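Local structure of Mll8374 protein (Mesorhizobium loti, 3B5E) at residues 19-24 with 42-47; 58-63 with 96-101; 161-166 with 181-186. The protein probably hydrolyses carboxylic ester bonds, as an alpha/beta-hydrolase-fold carboxylesterase with a serine nucleophile. One frame throughout, in Å; residues are numbered along the deposited sequence. Where two conformers were deposited one is given.

Contact 1: 19-24 with 42-47; sequences PYRLLG and DETTLV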
# COMPACT_ATOMS: atom_id res chain seq x y z
N PRO A 19 6.02 10.63 8.73
CA PRO A 19 7.46 10.51 8.50
C PRO A 19 7.74 9.60 7.30
O PRO A 19 6.96 8.70 7.01
CB PRO A 19 7.99 9.88 9.80
CG PRO A 19 6.87 9.91 10.75
CD PRO A 19 5.61 9.96 9.97
N TYR A 20 8.82 9.89 6.58
CA TYR A 20 9.19 9.12 5.40
C TYR A 20 10.65 9.24 5.05
O TYR A 20 11.31 10.21 5.42
CB TYR A 20 8.32 9.46 4.18
CG TYR A 20 8.59 10.83 3.61
CD1 TYR A 20 8.16 11.98 4.27
CD2 TYR A 20 9.33 10.97 2.44
CE1 TYR A 20 8.44 13.25 3.76
CE2 TYR A 20 9.62 12.21 1.92
CZ TYR A 20 9.18 13.35 2.57
OH TYR A 20 9.51 14.57 2.01
N ARG A 21 11.13 8.25 4.30
CA ARG A 21 12.44 8.29 3.68
C ARG A 21 12.22 8.30 2.16
O ARG A 21 11.28 7.65 1.64
CB ARG A 21 13.24 7.06 4.05
CG ARG A 21 13.56 6.96 5.51
CD ARG A 21 14.28 5.66 5.77
NE ARG A 21 14.48 5.47 7.21
CZ ARG A 21 15.52 5.91 7.92
NH1 ARG A 21 16.53 6.57 7.37
NH2 ARG A 21 15.54 5.67 9.22
N LEU A 22 13.11 9.00 1.47
CA LEU A 22 13.08 9.13 0.01
C LEU A 22 14.33 8.47 -0.56
O LEU A 22 15.45 8.98 -0.35
CB LEU A 22 13.03 10.59 -0.44
CG LEU A 22 12.74 10.84 -1.94
CD1 LEU A 22 11.27 10.42 -2.35
CD2 LEU A 22 13.01 12.26 -2.33
N LEU A 23 14.14 7.36 -1.26
CA LEU A 23 15.22 6.59 -1.87
C LEU A 23 15.19 6.57 -3.41
O LEU A 23 14.15 6.65 -4.03
CB LEU A 23 15.23 5.16 -1.31
CG LEU A 23 15.20 4.99 0.22
CD1 LEU A 23 13.78 4.92 0.85
CD2 LEU A 23 15.95 3.72 0.50
N GLY A 24 16.37 6.55 -4.01
CA GLY A 24 16.50 6.42 -5.47
C GLY A 24 16.08 7.62 -6.29
O GLY A 24 15.96 7.52 -7.50
N ASP A 42 8.52 -0.74 10.82
CA ASP A 42 8.68 0.63 10.33
C ASP A 42 8.89 0.71 8.81
O ASP A 42 8.80 -0.29 8.08
CB ASP A 42 9.79 1.35 11.12
CG ASP A 42 11.19 0.84 10.80
OD1 ASP A 42 11.42 0.21 9.76
OD2 ASP A 42 12.08 1.09 11.62
N GLU A 43 9.16 1.92 8.35
CA GLU A 43 9.28 2.25 6.93
C GLU A 43 10.48 1.64 6.22
O GLU A 43 10.55 1.68 5.01
CB GLU A 43 9.32 3.77 6.78
CG GLU A 43 10.65 4.43 7.06
CD GLU A 43 11.09 4.40 8.53
OE1 GLU A 43 10.25 4.22 9.43
OE2 GLU A 43 12.31 4.59 8.78
N THR A 44 11.42 1.08 6.95
CA THR A 44 12.58 0.44 6.32
C THR A 44 12.26 -0.96 5.77
O THR A 44 13.02 -1.51 4.97
CB THR A 44 13.76 0.34 7.29
OG1 THR A 44 13.41 -0.53 8.39
CG2 THR A 44 14.16 1.72 7.81
N THR A 45 11.14 -1.54 6.20
CA THR A 45 10.89 -2.97 6.05
C THR A 45 10.54 -3.43 4.62
O THR A 45 10.87 -4.56 4.25
CB THR A 45 9.84 -3.49 7.08
OG1 THR A 45 8.61 -2.78 6.91
CG2 THR A 45 10.34 -3.34 8.51
N LEU A 46 9.92 -2.58 3.82
CA LEU A 46 9.58 -2.94 2.44
C LEU A 46 10.62 -2.49 1.42
O LEU A 46 10.47 -2.76 0.22
CB LEU A 46 8.20 -2.38 2.08
CG LEU A 46 6.93 -2.88 2.80
CD1 LEU A 46 5.74 -2.32 2.13
CD2 LEU A 46 6.91 -4.44 2.81
N VAL A 47 11.69 -1.82 1.89
CA VAL A 47 12.68 -1.28 0.97
C VAL A 47 13.44 -2.39 0.19
O VAL A 47 13.58 -2.30 -1.02
CB VAL A 47 13.64 -0.25 1.67
CG1 VAL A 47 14.82 0.13 0.76
CG2 VAL A 47 12.87 1.01 2.07
O HOH W 1 13.78 3.78 10.84

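Contact 2: 58-63 with 96-101; sequences TLVAAR and AAFTNE. With EDO (1,2-ethanediol), chain K.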
# COMPACT_ATOMS: atom_id res chain seq x y z
N THR A 58 12.07 5.78 -7.72
CA THR A 58 12.00 6.59 -6.52
C THR A 58 11.03 5.92 -5.54
O THR A 58 9.88 5.61 -5.89
CB THR A 58 11.52 8.01 -6.85
OG1 THR A 58 12.42 8.58 -7.81
CG2 THR A 58 11.50 8.86 -5.60
N LEU A 59 11.53 5.70 -4.33
CA LEU A 59 10.77 5.09 -3.27
C LEU A 59 10.43 6.13 -2.21
O LEU A 59 11.32 6.84 -1.71
CB LEU A 59 11.56 3.94 -2.63
CG LEU A 59 12.13 2.89 -3.59
CD1 LEU A 59 12.83 1.82 -2.75
CD2 LEU A 59 11.05 2.25 -4.52
N VAL A 60 9.13 6.24 -1.90
CA VAL A 60 8.64 6.97 -0.71
C VAL A 60 8.29 5.91 0.33
O VAL A 60 7.23 5.27 0.26
CB VAL A 60 7.43 7.90 -0.99
CG1 VAL A 60 6.97 8.63 0.30
CG2 VAL A 60 7.71 8.91 -2.10
N ALA A 61 9.19 5.72 1.28
CA ALA A 61 9.01 4.73 2.33
C ALA A 61 8.41 5.47 3.53
O ALA A 61 9.13 6.07 4.32
CB ALA A 61 10.32 4.09 2.67
N ALA A 62 7.08 5.40 3.65
CA ALA A 62 6.31 6.14 4.64
C ALA A 62 6.13 5.35 5.94
O ALA A 62 6.07 4.11 5.94
CB ALA A 62 4.98 6.53 4.07
N ARG A 63 6.00 6.09 7.03
CA ARG A 63 5.80 5.49 8.37
C ARG A 63 4.41 5.80 8.91
O ARG A 63 3.98 6.95 8.86
CB ARG A 63 6.85 6.01 9.34
CG ARG A 63 6.81 5.37 10.75
CD ARG A 63 7.72 6.04 11.73
NE ARG A 63 9.11 5.66 11.47
CZ ARG A 63 10.13 5.92 12.28
NH1 ARG A 63 9.97 6.61 13.39
NH2 ARG A 63 11.34 5.49 11.96
N ALA A 96 -3.77 10.95 2.16
CA ALA A 96 -4.17 11.53 0.88
C ALA A 96 -3.50 12.90 0.71
O ALA A 96 -2.81 13.16 -0.30
CB ALA A 96 -5.70 11.64 0.79
N ALA A 97 -3.65 13.75 1.74
CA ALA A 97 -3.02 15.08 1.77
C ALA A 97 -1.50 14.96 1.67
O ALA A 97 -0.87 15.66 0.88
CB ALA A 97 -3.42 15.82 3.03
N PHE A 98 -0.93 14.03 2.44
CA PHE A 98 0.51 13.75 2.42
C PHE A 98 1.03 13.36 1.03
O PHE A 98 2.12 13.83 0.61
CB PHE A 98 0.83 12.64 3.45
CG PHE A 98 2.22 12.07 3.30
CD1 PHE A 98 3.32 12.80 3.74
CD2 PHE A 98 2.43 10.83 2.70
CE1 PHE A 98 4.60 12.30 3.60
CE2 PHE A 98 3.71 10.32 2.55
CZ PHE A 98 4.81 11.06 3.01
N THR A 99 0.28 12.53 0.30
CA THR A 99 0.73 12.09 -1.03
C THR A 99 0.93 13.29 -1.92
O THR A 99 1.93 13.40 -2.60
CB THR A 99 -0.23 11.07 -1.76
OG1 THR A 99 -1.47 11.69 -2.13
CG2 THR A 99 -0.48 9.87 -0.91
N ASN A 100 -0.03 14.21 -1.87
CA ASN A 100 0.04 15.41 -2.66
C ASN A 100 1.23 16.33 -2.26
O ASN A 100 1.95 16.82 -3.14
CB ASN A 100 -1.35 16.08 -2.65
CG ASN A 100 -2.44 15.18 -3.33
OD1 ASN A 100 -2.15 14.41 -4.28
ND2 ASN A 100 -3.67 15.23 -2.81
N GLU A 101 1.41 16.52 -0.95
CA GLU A 101 2.55 17.26 -0.38
C GLU A 101 3.85 16.66 -0.87
O GLU A 101 4.69 17.36 -1.41
CB GLU A 101 2.60 17.17 1.16
CG GLU A 101 1.51 17.82 1.96
CD GLU A 101 1.84 17.80 3.47
OE1 GLU A 101 1.99 16.70 4.08
OE2 GLU A 101 1.94 18.92 4.02
C1 EDO K . 12.70 7.41 15.53
O1 EDO K . 13.26 6.52 14.56
C2 EDO K . 12.35 6.61 16.79
O2 EDO K . 10.95 6.28 16.82

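Contact 3: 161-166 with 181-186; sequences TLIIAG and TLLSRH. With EDO (1,2-ethanediol), chain G.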
# COMPACT_ATOMS: atom_id res chain seq x y z
N THR A 161 -5.39 -2.94 -9.82
CA THR A 161 -5.04 -3.41 -8.51
C THR A 161 -4.54 -4.85 -8.61
O THR A 161 -5.18 -5.69 -9.25
CB THR A 161 -6.25 -3.37 -7.58
OG1 THR A 161 -6.94 -2.12 -7.76
CG2 THR A 161 -5.81 -3.53 -6.13
N LEU A 162 -3.37 -5.10 -8.02
CA LEU A 162 -2.84 -6.43 -7.85
C LEU A 162 -3.08 -6.81 -6.37
O LEU A 162 -2.83 -5.99 -5.48
CB LEU A 162 -1.35 -6.47 -8.19
CG LEU A 162 -0.58 -7.72 -7.83
CD1 LEU A 162 -0.93 -8.94 -8.73
CD2 LEU A 162 0.91 -7.39 -7.88
N ILE A 163 -3.55 -8.05 -6.13
CA ILE A 163 -3.71 -8.63 -4.80
C ILE A 163 -2.91 -9.92 -4.77
O ILE A 163 -3.00 -10.74 -5.73
CB ILE A 163 -5.21 -8.91 -4.47
CG1 ILE A 163 -5.98 -7.59 -4.34
CG2 ILE A 163 -5.33 -9.81 -3.22
CD1 ILE A 163 -7.50 -7.78 -4.35
N ILE A 164 -2.07 -10.10 -3.74
CA ILE A 164 -1.40 -11.37 -3.54
C ILE A 164 -1.74 -11.95 -2.19
O ILE A 164 -1.39 -11.37 -1.15
CB ILE A 164 0.10 -11.27 -3.66
CG1 ILE A 164 0.50 -10.51 -4.92
CG2 ILE A 164 0.73 -12.72 -3.63
CD1 ILE A 164 2.00 -10.52 -5.18
N ALA A 165 -2.49 -13.05 -2.22
CA ALA A 165 -2.94 -13.80 -1.06
C ALA A 165 -1.99 -14.95 -0.82
O ALA A 165 -1.43 -15.54 -1.74
CB ALA A 165 -4.36 -14.36 -1.28
N GLY A 166 -1.89 -15.33 0.44
CA GLY A 166 -1.10 -16.49 0.77
C GLY A 166 -1.97 -17.72 1.01
O GLY A 166 -2.84 -17.69 1.85
N THR A 181 -14.20 -9.14 -4.96
CA THR A 181 -15.57 -8.81 -5.33
C THR A 181 -15.82 -7.31 -5.15
O THR A 181 -16.35 -6.62 -6.06
CB THR A 181 -16.57 -9.67 -4.49
OG1 THR A 181 -16.47 -11.03 -4.92
CG2 THR A 181 -18.05 -9.17 -4.68
N LEU A 182 -15.43 -6.79 -4.00
CA LEU A 182 -15.64 -5.37 -3.69
C LEU A 182 -14.97 -4.45 -4.71
O LEU A 182 -15.60 -3.54 -5.24
CB LEU A 182 -15.12 -5.08 -2.29
CG LEU A 182 -15.26 -3.65 -1.76
CD1 LEU A 182 -16.70 -3.35 -1.50
CD2 LEU A 182 -14.39 -3.48 -0.50
N LEU A 183 -13.68 -4.65 -4.95
CA LEU A 183 -12.92 -3.75 -5.81
C LEU A 183 -13.40 -3.88 -7.26
O LEU A 183 -13.54 -2.87 -7.95
CB LEU A 183 -11.42 -3.99 -5.67
CG LEU A 183 -10.82 -3.72 -4.27
CD1 LEU A 183 -9.32 -4.09 -4.20
CD2 LEU A 183 -11.02 -2.27 -3.82
N SER A 184 -13.66 -5.11 -7.69
CA SER A 184 -14.24 -5.40 -9.00
C SER A 184 -15.56 -4.67 -9.19
O SER A 184 -15.75 -3.97 -10.18
CB SER A 184 -14.46 -6.92 -9.20
OG SER A 184 -14.81 -7.19 -10.54
N ARG A 185 -16.47 -4.83 -8.23
CA ARG A 185 -17.78 -4.19 -8.31
C ARG A 185 -17.67 -2.67 -8.45
O ARG A 185 -18.50 -2.07 -9.13
CB ARG A 185 -18.65 -4.50 -7.10
CG ARG A 185 -19.25 -5.90 -7.10
CD ARG A 185 -20.01 -6.18 -5.82
NE ARG A 185 -21.00 -5.15 -5.53
N HIS A 186 -16.65 -2.07 -7.85
CA HIS A 186 -16.47 -0.63 -7.93
C HIS A 186 -15.74 -0.19 -9.19
O HIS A 186 -15.54 0.99 -9.42
CB HIS A 186 -15.76 -0.13 -6.68
CG HIS A 186 -16.66 -0.03 -5.50
ND1 HIS A 186 -17.25 1.16 -5.12
CD2 HIS A 186 -17.13 -0.98 -4.66
CE1 HIS A 186 -18.02 0.93 -4.07
NE2 HIS A 186 -17.96 -0.35 -3.77
C1 EDO G . -20.65 -2.10 -2.30
O1 EDO G . -19.51 -1.36 -1.88
C2 EDO G . -20.21 -3.53 -2.51
O2 EDO G . -19.83 -3.62 -3.88

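Contact 1: 19-24 with 42-47
Arg21 reaches out from strand 20-23 to Glu43 in the loop that precedes helix 47-53. The stretched Arg21 chain carries NE out to the carboxylate, where it donates to Glu43 OE2 over 2.8 Å with an N-H...O angle of 161°. This charged bond uses the anti lone pair of OE2, at the guanidinium edge, and the guanidinium and carboxylate planes are nearly coplanar, 21° apart. A weak second bond comes from Arg21 NH2 to the same oxygen. Water 1 accepts from Arg21 NH2 at 3.0 Å and donates to both Glu43 OE2 and Asp42 OD2, tying the salt bridge to the neighbouring acid. Asp42 OD1 in turn holds the loop in an Asx turn, accepting from Thr44 N at 2.9 Å. The methyl CG2 of Thr44 packs 3.8 Å from Arg21 NE.

Further along, Leu23 and Val47 meet tip to tip, CD2 of the leucine 3.8 Å from CG1 of the valine. Strand 20-23 is one of the two outermost strands of the main sheet and runs antiparallel to 58-62; backbone hydrogen bonds pair Arg21 with Ala61 and Leu23 with Leu59. The contact thus joins this sheet edge to the loop between strand 32-36 and helix 47-53.

Contact 2: 58-63 with 96-101
Phe98 makes the whole contact from the helix side, pointing its ring across to Val60 and Ala62 of strand 58-62. The interaction is purely apolar. Ring atom CZ of Phe98 comes 4.2 Å from CG1 of Val60, while CE2 of Phe98 lies 4.3 Å from CB of Ala62; both methyls, from residues that face the same side of the strand, approach the far end of the ring obliquely. With chi1 at 167° the ring is carried opposite the backbone N and out from the helix surface, bridging a strand and helix whose CA atoms come no closer than 9.4 Å, between Val60 and Thr99. The buried area is small, 84 Å², and all three residues are buried.

Aromatic neighbours complete the setting: Tyr20 meets the Phe98 ring edge-to-face, and Phe95 and Phe18 pack on it with inclined planes.

No polar bond crosses between the segments. Within the helix, Glu101 N donates to Ala97 O at 3.0 Å in the regular pattern. At the strand's end Arg63, whose NE forms a salt bridge with Glu43, turns its guanidinium edge so that NH1 and NH2 meet O1 of a 1,2-ethanediol, probably from the crystallisation liquor. Both bonds to the diol are weak, the shorter being 3.4 Å from NH2 to O1.

Helix 85-106 therefore packs on one face of the sheet through strand 58-62, which lies between strands 20-23 and 32-36; Leu59 and Ala61 turn to the other face, against helix 47-53.

Contact 3: 161-166 with 181-186
His186 NE2 makes the shortest sound polar bond here, 2.6 Å to O1 of a 1,2-ethanediol that probably came from the crystallisation liquor. The bond is nearly straight at 168°, and O1 lies at the edge of the imidazole, near its plane; either partner could be the donor. The other ring nitrogen, ND1, is hydrogen-bonded to the carbonyl of Thr154, so the ring is held through both nitrogens, which probably fixes its rotation in this crystal. CD1 of Leu182 flanks the diol, 3.5 Å from its O1.

Across the contact itself the meeting is apolar and centres on one methyl. Leu183 CD1 comes 4.1 Å from CD1 of Ile163, the two chains crossing at a slant. Ile163 is stretched out at chi2 (166°), which carries its CD1 well away from the strand to reach the leucine. Thr161, on the same side of strand 160-166, brings CG2 to 4.0 Å from Leu183 CD1, but this approach is tentative because the threonine has two conformers.

Helix 176-185 ends within segment 181-186, two residues after Leu183. Arg185 N bonds to Thr181 O at 2.8 Å, while His186 N reaches Leu182 O at 3.2 Å with a weak second bond to Leu183 O.

Together with strand 189-195, strand and helix form a beta-alpha-beta crossover. Leu141 of the neighbouring strand 138-142 also touches Leu183, and Leu162 and Ile164 turn to the opposite face against helix 203-214. The chemistry is thus divided: no hydrogen bond crosses between the two segments, which meet through methyl groups, whereas the polar side-chain bonds described for segment 181-186 gather at the helix end around His186, and the strand's backbone is tied to its neighbours in the sheet.

In the fold
Contacts 1 and 2 form one continuous region, with centres 10 Å apart on neighbouring strands 20-23 and 58-62. Glu43 joins them: its OE1 pairs with Arg63 NE at 2.8 Å, so a single carboxylate serves an arginine from each contact. Contact 3 lies on the other side of the chain's centre, its own centre about 25 Å from that of contact 1 and 23 Å from that of contact 2, yet it reaches the same mixed sheet near its far edge. The probable catalytic triad, Ser119, His199 and Asp169, is consistent with the alpha/beta-hydrolase layout, in which Ser119 follows the central strand 113-118 and Asp169 comes shortly after strand 160-166 of contact 3.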